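Local coordinates for protein transcription factor GAMBIF1 (Anopheles gambiae, PDB 1BVO) that binds DNA through its Rel homology specificity domain, the part present here, and probably activates transcription of its target genes as a Dorsal-like immune factor, at residues C[108-111]-C[112-116]; C[46-49]-C[50-54]. One frame throughout, in Å; residues are numbered along the deposited sequence.

Contact 1: residues C[108-111]-C[112-116]. With nucleotides of chain A.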
ATOM      1  N   LYS C 108       2.124  -1.727   8.199  1.00 61.05           N
ATOM      2  CA  LYS C 108       3.293  -2.510   7.779  1.00 66.46           C
ATOM      3  C   LYS C 108       4.569  -1.985   8.437  1.00 65.86           C
ATOM      4  O   LYS C 108       5.405  -2.771   8.915  1.00 69.14           O
ATOM      5  CB  LYS C 108       3.457  -2.530   6.240  1.00 69.56           C
ATOM      6  CG  LYS C 108       2.254  -2.036   5.421  1.00 81.35           C
ATOM      7  CD  LYS C 108       1.930  -2.978   4.260  1.00 83.37           C
ATOM      8  CE  LYS C 108       0.562  -3.639   4.474  1.00 87.15           C
ATOM      9  NZ  LYS C 108       0.360  -4.929   3.743  1.00 84.71           N
ATOM     10  N   ASP C 109       4.659  -0.668   8.584  1.00 62.58           N
ATOM     11  CA  ASP C 109       5.852  -0.065   9.154  1.00 55.36           C
ATOM     12  C   ASP C 109       5.894   0.162  10.660  1.00 53.18           C
ATOM     13  O   ASP C 109       6.967   0.425  11.202  1.00 47.81           O
ATOM     14  CB  ASP C 109       6.161   1.255   8.447  1.00 58.11           C
ATOM     15  CG  ASP C 109       6.059   1.161   6.931  1.00 63.42           C
ATOM     16  OD1 ASP C 109       6.252   0.052   6.377  1.00 58.43           O
ATOM     17  OD2 ASP C 109       5.744   2.190   6.291  1.00 68.23           O
ATOM     18  N   VAL C 110       4.768   0.041  11.357  1.00 48.68           N
ATOM     19  CA  VAL C 110       4.788   0.267  12.806  1.00 44.61           C
ATOM     20  C   VAL C 110       5.987  -0.337  13.515  1.00 49.40           C
ATOM     21  O   VAL C 110       6.661   0.363  14.269  1.00 54.04           O
ATOM     22  CB  VAL C 110       3.535  -0.263  13.543  1.00 43.41           C
ATOM     23  CG1 VAL C 110       3.756  -0.194  15.049  1.00 33.11           C
ATOM     24  CG2 VAL C 110       2.310   0.563  13.184  1.00 41.26           C
ATOM     25  N   GLU C 111       6.271  -1.612  13.252  1.00 55.06           N
ATOM     26  CA  GLU C 111       7.382  -2.278  13.933  1.00 59.99           C
ATOM     27  C   GLU C 111       8.766  -1.633  13.731  1.00 57.82           C
ATOM     28  O   GLU C 111       9.365  -1.158  14.695  1.00 51.40           O
ATOM     29  CB  GLU C 111       7.412  -3.794  13.633  1.00 73.30           C
ATOM     30  CG  GLU C 111       8.461  -4.580  14.460  1.00 91.12           C
ATOM     31  CD  GLU C 111       7.879  -5.692  15.346  1.00100.00           C
ATOM     32  OE1 GLU C 111       6.711  -6.113  15.138  1.00100.00           O
ATOM     33  OE2 GLU C 111       8.612  -6.171  16.251  1.00100.00           O
ATOM     34  N   GLU C 112       9.231  -1.547  12.484  1.00 60.48           N
ATOM     35  CA  GLU C 112      10.533  -0.952  12.133  1.00 62.81           C
ATOM     36  C   GLU C 112      10.633   0.455  12.735  1.00 61.78           C
ATOM     37  O   GLU C 112      11.691   0.866  13.222  1.00 57.15           O
ATOM     38  CB  GLU C 112      10.691  -0.914  10.592  1.00 70.99           C
ATOM     39  CG  GLU C 112      11.757   0.032  10.021  1.00 87.39           C
ATOM     40  CD  GLU C 112      11.217   0.895   8.862  1.00 97.43           C
ATOM     41  OE1 GLU C 112      11.129   0.392   7.709  1.00 95.38           O
ATOM     42  OE2 GLU C 112      10.888   2.082   9.111  1.00100.00           O
ATOM     43  N   ALA C 113       9.504   1.160  12.755  1.00 60.52           N
ATOM     44  CA  ALA C 113       9.432   2.510  13.300  1.00 58.99           C
ATOM     45  C   ALA C 113       9.743   2.480  14.789  1.00 58.55           C
ATOM     46  O   ALA C 113      10.689   3.133  15.248  1.00 56.96           O
ATOM     47  CB  ALA C 113       8.059   3.102  13.058  1.00 62.72           C
ATOM     48  N   LEU C 114       8.948   1.725  15.540  1.00 55.01           N
ATOM     49  CA  LEU C 114       9.153   1.596  16.975  1.00 55.46           C
ATOM     50  C   LEU C 114      10.536   1.031  17.235  1.00 57.98           C
ATOM     51  O   LEU C 114      11.145   1.298  18.269  1.00 56.95           O
ATOM     52  CB  LEU C 114       8.103   0.680  17.583  1.00 50.64           C
ATOM     53  CG  LEU C 114       6.731   1.342  17.678  1.00 50.16           C
ATOM     54  CD1 LEU C 114       5.724   0.350  18.215  1.00 51.76           C
ATOM     55  CD2 LEU C 114       6.827   2.567  18.575  1.00 51.54           C
ATOM     56  N   ARG C 115      11.029   0.263  16.269  1.00 62.31           N
ATOM     57  CA  ARG C 115      12.356  -0.327  16.350  1.00 66.88           C
ATOM     58  C   ARG C 115      13.293   0.878  16.471  1.00 64.72           C
ATOM     59  O   ARG C 115      14.017   1.007  17.455  1.00 64.75           O
ATOM     60  CB  ARG C 115      12.656  -1.123  15.068  1.00 73.10           C
ATOM     61  CG  ARG C 115      13.898  -2.025  15.109  1.00 74.84           C
ATOM     62  CD  ARG C 115      14.540  -2.163  13.731  1.00 72.59           C
ATOM     63  NE  ARG C 115      15.750  -1.342  13.590  1.00 78.88           N
ATOM     64  CZ  ARG C 115      15.949  -0.421  12.644  1.00 82.38           C
ATOM     65  NH1 ARG C 115      15.008  -0.180  11.728  1.00 78.08           N
ATOM     66  NH2 ARG C 115      17.092   0.279  12.632  1.00 78.54           N
ATOM     67  N   LEU C 116      13.168   1.814  15.531  1.00 66.11           N
ATOM     68  CA  LEU C 116      13.988   3.027  15.509  1.00 67.82           C
ATOM     69  C   LEU C 116      13.824   3.950  16.719  1.00 64.93           C
ATOM     70  O   LEU C 116      14.817   4.478  17.222  1.00 65.25           O
ATOM     71  CB  LEU C 116      13.771   3.807  14.200  1.00 72.93           C
ATOM     72  CG  LEU C 116      14.380   3.196  12.931  1.00 76.67           C
ATOM     73  CD1 LEU C 116      13.788   3.830  11.679  1.00 76.78           C
ATOM     74  CD2 LEU C 116      15.894   3.364  12.954  1.00 73.89           C
TER
ATOM     75  P    DC A  11      -3.084  -5.725   4.763  0.50 21.69           P
ATOM     76  OP1  DC A  11      -2.358  -4.860   5.732  0.50 23.45           O
ATOM     77  OP2  DC A  11      -2.411  -6.989   4.427  0.50 19.78           O
ATOM     78  O5'  DC A  11      -4.557  -5.772   5.256  0.50 15.94           O
ATOM     79  C5'  DC A  11      -5.062  -4.686   6.018  0.50 17.88           C
ATOM     80  C4'  DC A  11      -6.577  -4.787   6.021  0.50 20.91           C
ATOM     81  O4'  DC A  11      -7.081  -5.240   4.711  0.50 19.70           O
ATOM     82  C3'  DC A  11      -7.213  -5.778   6.948  0.50 21.72           C
ATOM     83  O3'  DC A  11      -7.391  -5.316   8.261  0.50 24.44           O
ATOM     84  C2'  DC A  11      -8.483  -6.252   6.252  0.50 20.58           C
ATOM     85  C1'  DC A  11      -8.478  -5.561   4.957  0.50 15.32           C
ATOM     86  N1   DC A  11      -9.012  -6.061   3.677  0.50 10.36           N
ATOM     87  C2   DC A  11     -10.360  -5.738   3.526  0.50  8.14           C
ATOM     88  O2   DC A  11     -10.916  -5.223   4.485  0.50  9.21           O
ATOM     89  N3   DC A  11     -11.001  -5.994   2.375  0.50  7.37           N
ATOM     90  C4   DC A  11     -10.285  -6.552   1.335  0.50  9.69           C
ATOM     91  N4   DC A  11     -11.014  -6.736   0.206  0.50  5.60           N
ATOM     92  C5   DC A  11      -8.873  -6.915   1.433  0.50  3.75           C
ATOM     93  C6   DC A  11      -8.271  -6.598   2.646  0.50  7.29           C
TER

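Contact 2: residues C[46-49]-C[50-54]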
ATOM      1  N   HIS C  46       8.544  26.403  34.484  1.00 52.05           N
ATOM      2  CA  HIS C  46       8.371  27.174  35.701  1.00 55.89           C
ATOM      3  C   HIS C  46       9.435  26.726  36.672  1.00 58.70           C
ATOM      4  O   HIS C  46       9.980  25.634  36.547  1.00 63.59           O
ATOM      5  CB  HIS C  46       7.007  26.910  36.328  1.00 52.89           C
ATOM      6  CG  HIS C  46       5.857  27.394  35.500  1.00 56.06           C
ATOM      7  ND1 HIS C  46       5.451  28.711  35.492  1.00 60.79           N
ATOM      8  CD2 HIS C  46       5.008  26.727  34.693  1.00 58.16           C
ATOM      9  CE1 HIS C  46       4.390  28.829  34.713  1.00 59.48           C
ATOM     10  NE2 HIS C  46       4.097  27.645  34.222  1.00 59.03           N
ATOM     11  N   GLY C  47       9.696  27.561  37.666  1.00 59.40           N
ATOM     12  CA  GLY C  47      10.684  27.250  38.677  1.00 56.63           C
ATOM     13  C   GLY C  47      12.137  27.322  38.246  1.00 56.09           C
ATOM     14  O   GLY C  47      13.018  27.080  39.072  1.00 58.85           O
ATOM     15  N   TYR C  48      12.412  27.711  37.004  1.00 52.03           N
ATOM     16  CA  TYR C  48      13.797  27.758  36.554  1.00 51.73           C
ATOM     17  C   TYR C  48      14.041  28.669  35.353  1.00 54.60           C
ATOM     18  O   TYR C  48      13.173  28.843  34.489  1.00 50.42           O
ATOM     19  CB  TYR C  48      14.285  26.324  36.260  1.00 44.90           C
ATOM     20  CG  TYR C  48      15.604  26.173  35.514  1.00 39.15           C
ATOM     21  CD1 TYR C  48      15.652  26.268  34.122  1.00 38.12           C
ATOM     22  CD2 TYR C  48      16.783  25.840  36.184  1.00 34.82           C
ATOM     23  CE1 TYR C  48      16.826  26.022  33.419  1.00 36.16           C
ATOM     24  CE2 TYR C  48      17.970  25.594  35.486  1.00 34.58           C
ATOM     25  CZ  TYR C  48      17.980  25.682  34.105  1.00 39.11           C
ATOM     26  OH  TYR C  48      19.128  25.419  33.397  1.00 39.90           O
ATOM     27  N   ARG C  49      15.209  29.313  35.373  1.00 56.59           N
ATOM     28  CA  ARG C  49      15.636  30.167  34.278  1.00 57.12           C
ATOM     29  C   ARG C  49      17.068  29.797  33.953  1.00 53.68           C
ATOM     30  O   ARG C  49      17.944  29.824  34.827  1.00 52.71           O
ATOM     31  CB  ARG C  49      15.556  31.648  34.631  1.00 61.57           C
ATOM     32  CG  ARG C  49      15.935  32.542  33.438  1.00 62.49           C
ATOM     33  CD  ARG C  49      15.672  34.001  33.696  1.00 62.30           C
ATOM     34  NE  ARG C  49      14.243  34.287  33.769  1.00 64.40           N
ATOM     35  CZ  ARG C  49      13.682  35.109  34.652  1.00 74.53           C
ATOM     36  NH1 ARG C  49      14.425  35.740  35.554  1.00 69.78           N
ATOM     37  NH2 ARG C  49      12.369  35.315  34.612  1.00 80.81           N
ATOM     38  N   GLY C  50      17.292  29.435  32.698  1.00 48.21           N
ATOM     39  CA  GLY C  50      18.605  29.043  32.257  1.00 39.99           C
ATOM     40  C   GLY C  50      18.438  28.268  30.980  1.00 41.20           C
ATOM     41  O   GLY C  50      17.389  28.314  30.349  1.00 38.52           O
ATOM     42  N   ARG C  51      19.495  27.584  30.579  1.00 44.97           N
ATOM     43  CA  ARG C  51      19.502  26.772  29.372  1.00 47.78           C
ATOM     44  C   ARG C  51      18.580  25.588  29.585  1.00 49.06           C
ATOM     45  O   ARG C  51      18.566  25.009  30.683  1.00 48.34           O
ATOM     46  CB  ARG C  51      20.891  26.182  29.123  1.00 52.85           C
ATOM     47  CG  ARG C  51      22.031  27.157  29.113  1.00 38.45           C
ATOM     48  CD  ARG C  51      22.123  27.940  27.841  1.00 46.54           C
ATOM     49  NE  ARG C  51      22.313  27.141  26.625  1.00 41.93           N
ATOM     50  CZ  ARG C  51      23.376  26.391  26.334  1.00 49.62           C
ATOM     51  NH1 ARG C  51      24.381  26.276  27.196  1.00 38.67           N
ATOM     52  NH2 ARG C  51      23.482  25.870  25.106  1.00 44.12           N
ATOM     53  N   ALA C  52      17.864  25.192  28.537  1.00 48.01           N
ATOM     54  CA  ALA C  52      16.988  24.036  28.619  1.00 46.97           C
ATOM     55  C   ALA C  52      16.420  23.679  27.273  1.00 48.04           C
ATOM     56  O   ALA C  52      15.841  24.508  26.579  1.00 49.05           O
ATOM     57  CB  ALA C  52      15.865  24.267  29.617  1.00 38.46           C
ATOM     58  N   VAL C  53      16.612  22.425  26.906  1.00 50.46           N
ATOM     59  CA  VAL C  53      16.122  21.945  25.640  1.00 46.21           C
ATOM     60  C   VAL C  53      14.843  21.163  25.864  1.00 45.83           C
ATOM     61  O   VAL C  53      14.467  20.868  27.011  1.00 43.58           O
ATOM     62  CB  VAL C  53      17.188  21.087  24.953  1.00 46.48           C
ATOM     63  CG1 VAL C  53      18.412  21.939  24.676  1.00 44.83           C
ATOM     64  CG2 VAL C  53      17.565  19.907  25.842  1.00 47.57           C
ATOM     65  N   VAL C  54      14.133  20.880  24.785  1.00 41.97           N
ATOM     66  CA  VAL C  54      12.904  20.130  24.880  1.00 39.19           C
ATOM     67  C   VAL C  54      12.846  19.128  23.748  1.00 42.84           C
ATOM     68  O   VAL C  54      13.246  19.400  22.619  1.00 43.17           O
ATOM     69  CB  VAL C  54      11.673  21.051  24.831  1.00 38.39           C
ATOM     70  CG1 VAL C  54      11.430  21.558  23.414  1.00 42.42           C
ATOM     71  CG2 VAL C  54      10.442  20.329  25.362  1.00 44.44           C
TER
HETATM   72  O   HOH W   1      21.754  27.426  32.465  1.00 50.06           O

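Contact 1: residues C[108-111]-C[112-116]
Val110 turns CG1 to the side away from its own N (chi1 171°) and Leu114 holds CG opposite its carbonyl carbon (chi1 -74°), and the two side chains leave the helix side by side, pointing the same way. They meet methyl to methyl, Val110 CG1 lying 3.8 Å from Leu114 CD1. Both belong to the buried flank of the helix, where the loop residue Ile138 touches each of them and His131 also packs on Leu114. Three i to i+4 backbone hydrogen bonds link the segments, Ala113 N to Asp109 O, Leu114 N to Val110 O and Arg115 N to Glu111 O. The middle one joins the same two residues whose methyls meet; it is 2.9 Å from Leu114 N to Val110 O and almost straight, with an N-H...O angle of 177°, while the last is more bent. Such bonding defines the first turns of helix 107-120, the one long helix of this immunoglobulin-like Rel homology specificity domain. CB of Ala113 lies against the carbonyl oxygens of Val110, at 3.3 Å from its O, and of Asp109. On the outward flank, CG of Glu112 reaches the edge of the Arg115 guanidinium, in its plane, while NH2 of Arg115 makes its salt bridge with Glu119, one turn further on. At the N-terminal end, Lys108, its chain bent at chi2 and chi3, carries NZ to the DNA backbone. There NZ makes a weak hydrogen bond, 3.4 Å long, to OP1 of DC11 of chain A, and CE comes equally near that oxygen.

Contact 2: residues C[46-49]-C[50-54]
The connection between strand 42-46 and strand 52-59 of the Rel homology domain, which passes from the three-stranded sheet to the five-stranded one, is folded over the side chain of Tyr48. A chi1 of 168° swings the ring of Tyr48 away from its own N and points it toward residues 50-52. Its hydroxyl donates a hydrogen bond to Arg51 O, OH to O 2.8 Å, meeting a lone pair in the carbonyl plane; the carbonyl oxygen lies at the ring edge. The same hydroxyl has a further, weak hydrogen bond with Glu152 N. Gly50 N lies obliquely to the ring, 3.5 Å from Tyr48 CE1. Ala52, at the start of the strand, adds a looser apolar contact, its CB 4.3 Å from Tyr48 CE1, and Leu151 of strand 142-152 touches both Tyr48 and Ala52. The two arginines turn elsewhere: NE of Arg49 bonds to Thr91 O, and NE of Arg51 forms a salt bridge with Glu87. A water bridges Arg51 N and Tyr48 OH, accepting from Arg51 N at 2.9 Å and donating weakly to Tyr48 OH at 3.4 Å.

Contact 2 comes first along the chain and contact 1 follows, both inside the one Rel homology DNA-binding range. Their centres are 33 Å apart, their nearest atoms about 16 Å, and they lie on opposite sides of the chain's centre. Residues 46-54 link the three-stranded antiparallel sheet, through strand 42-46, to the middle strand 52-59 of the five-stranded sheet; residues 108-116 belong to helix 107-120, which precedes strand 142-152 of that second sheet. The helix start approaches a DNA phosphate through Lys108, by a weak bond, whereas the loop stays about 22 Å from the nucleic acid at its nearest atom. One contact thus belongs to the DNA-facing end, the other to the distal end of the domain.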